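Local coordinates for BH2331 protein (Bacillus halodurans, PDB 1VL5), which is probably an S-adenosylmethionine-dependent methyltransferase whose substrate is not known, at residues G133-L138 and L246-K251. Numbering follows the deposited sequence.
Sequences GGQLLL and LMKARK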
loop_
_atom_site.group_PDB
_atom_site.type_symbol
_atom_site.label_atom_id
_atom_site.label_comp_id
_atom_site.label_asym_id
_atom_site.label_seq_id
_atom_site.Cartn_x
_atom_site.Cartn_y
_atom_site.Cartn_z
ATOM N N GLY A 133 -16.693 11.922 -10.086
ATOM C CA GLY A 133 -17.433 11.018 -9.208
ATOM C C GLY A 133 -16.729 9.685 -8.970
ATOM O O GLY A 133 -17.279 8.796 -8.309
ATOM N N GLY A 134 -15.556 9.498 -9.564
ATOM C CA GLY A 134 -14.810 8.251 -9.358
ATOM C C GLY A 134 -14.118 8.217 -8.022
ATOM O O GLY A 134 -14.123 9.228 -7.284
ATOM N N GLN A 135 -13.559 7.060 -7.657
ATOM C CA GLN A 135 -12.943 6.977 -6.341
ATOM C C GLN A 135 -11.522 6.408 -6.364
ATOM O O GLN A 135 -11.193 5.578 -7.181
ATOM C CB GLN A 135 -13.817 6.147 -5.393
ATOM C CG GLN A 135 -14.134 4.725 -5.950
ATOM C CD GLN A 135 -14.839 3.810 -4.946
ATOM O OE1 GLN A 135 -14.497 3.782 -3.764
ATOM N NE2 GLN A 135 -15.804 3.026 -5.426
ATOM N N LEU A 136 -10.704 6.884 -5.432
ATOM C CA LEU A 136 -9.396 6.317 -5.154
ATOM C C LEU A 136 -9.527 5.503 -3.878
ATOM O O LEU A 136 -9.998 6.000 -2.882
ATOM C CB LEU A 136 -8.360 7.423 -4.946
ATOM C CG LEU A 136 -7.015 6.974 -4.389
ATOM C CD1 LEU A 136 -6.240 6.083 -5.316
ATOM C CD2 LEU A 136 -6.207 8.265 -4.029
ATOM N N LEU A 137 -9.043 4.267 -3.934
ATOM C CA LEU A 137 -8.952 3.380 -2.808
ATOM C C LEU A 137 -7.475 3.113 -2.565
ATOM O O LEU A 137 -6.833 2.402 -3.323
ATOM C CB LEU A 137 -9.736 2.091 -3.138
ATOM C CG LEU A 137 -11.271 2.289 -3.202
ATOM C CD1 LEU A 137 -11.942 1.201 -4.031
ATOM C CD2 LEU A 137 -11.939 2.350 -1.848
ATOM N N LEU A 138 -6.945 3.637 -1.461
ATOM C CA LEU A 138 -5.527 3.566 -1.165
ATOM C C LEU A 138 -5.284 2.909 0.165
ATOM O O LEU A 138 -5.888 3.299 1.169
ATOM C CB LEU A 138 -4.966 4.979 -1.160
ATOM C CG LEU A 138 -3.499 5.289 -0.832
ATOM C CD1 LEU A 138 -2.550 4.627 -1.776
ATOM C CD2 LEU A 138 -3.298 6.794 -0.879
ATOM N N LEU A 246 -6.643 2.410 5.169
ATOM C CA LEU A 246 -7.439 2.279 3.971
ATOM C C LEU A 246 -8.239 3.568 3.838
ATOM O O LEU A 246 -9.074 3.882 4.714
ATOM C CB LEU A 246 -8.379 1.069 4.125
ATOM C CG LEU A 246 -9.321 0.473 3.061
ATOM C CD1 LEU A 246 -10.149 -0.579 3.743
ATOM C CD2 LEU A 246 -10.246 1.440 2.483
HETATM N N MSE A 247 -7.994 4.280 2.729
HETATM C CA MSE A 247 -8.722 5.489 2.378
HETATM C C MSE A 247 -9.569 5.345 1.099
HETATM O O MSE A 247 -9.138 4.705 0.128
HETATM C CB MSE A 247 -7.742 6.659 2.298
HETATM C CG MSE A 247 -7.029 6.915 3.574
HETATM SE SE MSE A 247 -5.530 8.194 3.296
HETATM C CE MSE A 247 -4.454 6.941 2.404
ATOM N N LYS A 248 -10.808 5.835 1.176
ATOM C CA LYS A 248 -11.726 5.977 0.073
ATOM C C LYS A 248 -11.888 7.479 -0.104
ATOM O O LYS A 248 -12.429 8.147 0.794
ATOM C CB LYS A 248 -13.091 5.348 0.434
ATOM C CG LYS A 248 -14.149 5.347 -0.671
ATOM C CD LYS A 248 -15.509 4.868 -0.127
ATOM C CE LYS A 248 -16.547 4.809 -1.164
ATOM N NZ LYS A 248 -16.523 3.565 -1.986
ATOM N N ALA A 249 -11.369 8.001 -1.211
ATOM C CA ALA A 249 -11.398 9.424 -1.521
ATOM C C ALA A 249 -12.139 9.626 -2.853
ATOM O O ALA A 249 -11.932 8.884 -3.791
ATOM C CB ALA A 249 -9.979 9.984 -1.621
ATOM N N ARG A 250 -13.045 10.599 -2.908
ATOM C CA ARG A 250 -13.843 10.904 -4.093
ATOM C C ARG A 250 -13.252 12.016 -4.939
ATOM O O ARG A 250 -12.819 13.051 -4.419
ATOM C CB ARG A 250 -15.237 11.290 -3.620
ATOM C CG ARG A 250 -16.308 11.445 -4.667
ATOM C CD ARG A 250 -16.728 10.112 -5.269
ATOM N NE ARG A 250 -17.169 9.140 -4.291
ATOM C CZ ARG A 250 -17.409 7.873 -4.581
ATOM N NH1 ARG A 250 -17.283 7.449 -5.831
ATOM N NH2 ARG A 250 -17.833 7.031 -3.641
ATOM N N LYS A 251 -13.182 11.785 -6.252
ATOM C CA LYS A 251 -13.061 12.882 -7.223
ATOM C C LYS A 251 -14.484 13.471 -7.432
ATOM O O LYS A 251 -15.400 12.773 -7.852
ATOM C CB LYS A 251 -12.510 12.431 -8.553
ATOM C CG LYS A 251 -12.519 13.454 -9.660
ATOM C CD LYS A 251 -11.586 13.015 -10.804
ATOM C CE LYS A 251 -11.352 14.138 -11.869
ATOM N NZ LYS A 251 -10.648 13.598 -13.074
#
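Leu136 and Ala249 exchange two backbone hydrogen bonds, and Leu138 and Met247 two more; all four are nearly straight, which marks regular antiparallel pairing of strands 134-138 and 246-250. Lys251 N continues the series to Gly134 O, while Gly133 N reaches Lys251 O in a weak, bent bond (129°). CA-H...O contacts accompany these bonds, for example Leu137 CA to Met247 O at 3.2 Å.

Gln135, Leu137, Lys248 and Arg250 share one face of the sheet. Lys248 NZ donates to Gln135 OE1 (2.7 Å), tilted 34° from the amide plane; a bend at chi4 (83°) sets NZ there, and Ile32 O of helix 26-33 is its second acceptor. Arg250 NH1 bonds Gly133 O at 2.8 Å, and Gln135 CB lies over one guanidinium face, 3.7 Å from NH1. Arg250 NE forms a salt bridge with Glu185. An alanine in place of Arg250 would probably leave Gly133 O without this donor and the Glu185 carboxylate without its mate. Leu137 CD2 packs 3.9 Å from Lys248 CG, alongside the lysine's aliphatic stem.

Strand 236-250 runs antiparallel between 134-142 and 183-195, and 134-142 in turn pairs in parallel with 104-110, consistent with the reversed strand of the Rossmann-like class I methyltransferase fold.

Apolar contacts occupy the other face. Selenomethionine Met247 lies beside Leu138, pointing the same way, and its CE meets Leu138 CD2 at a tight 3.5 Å; Trp173 of helix 170-180 touches both.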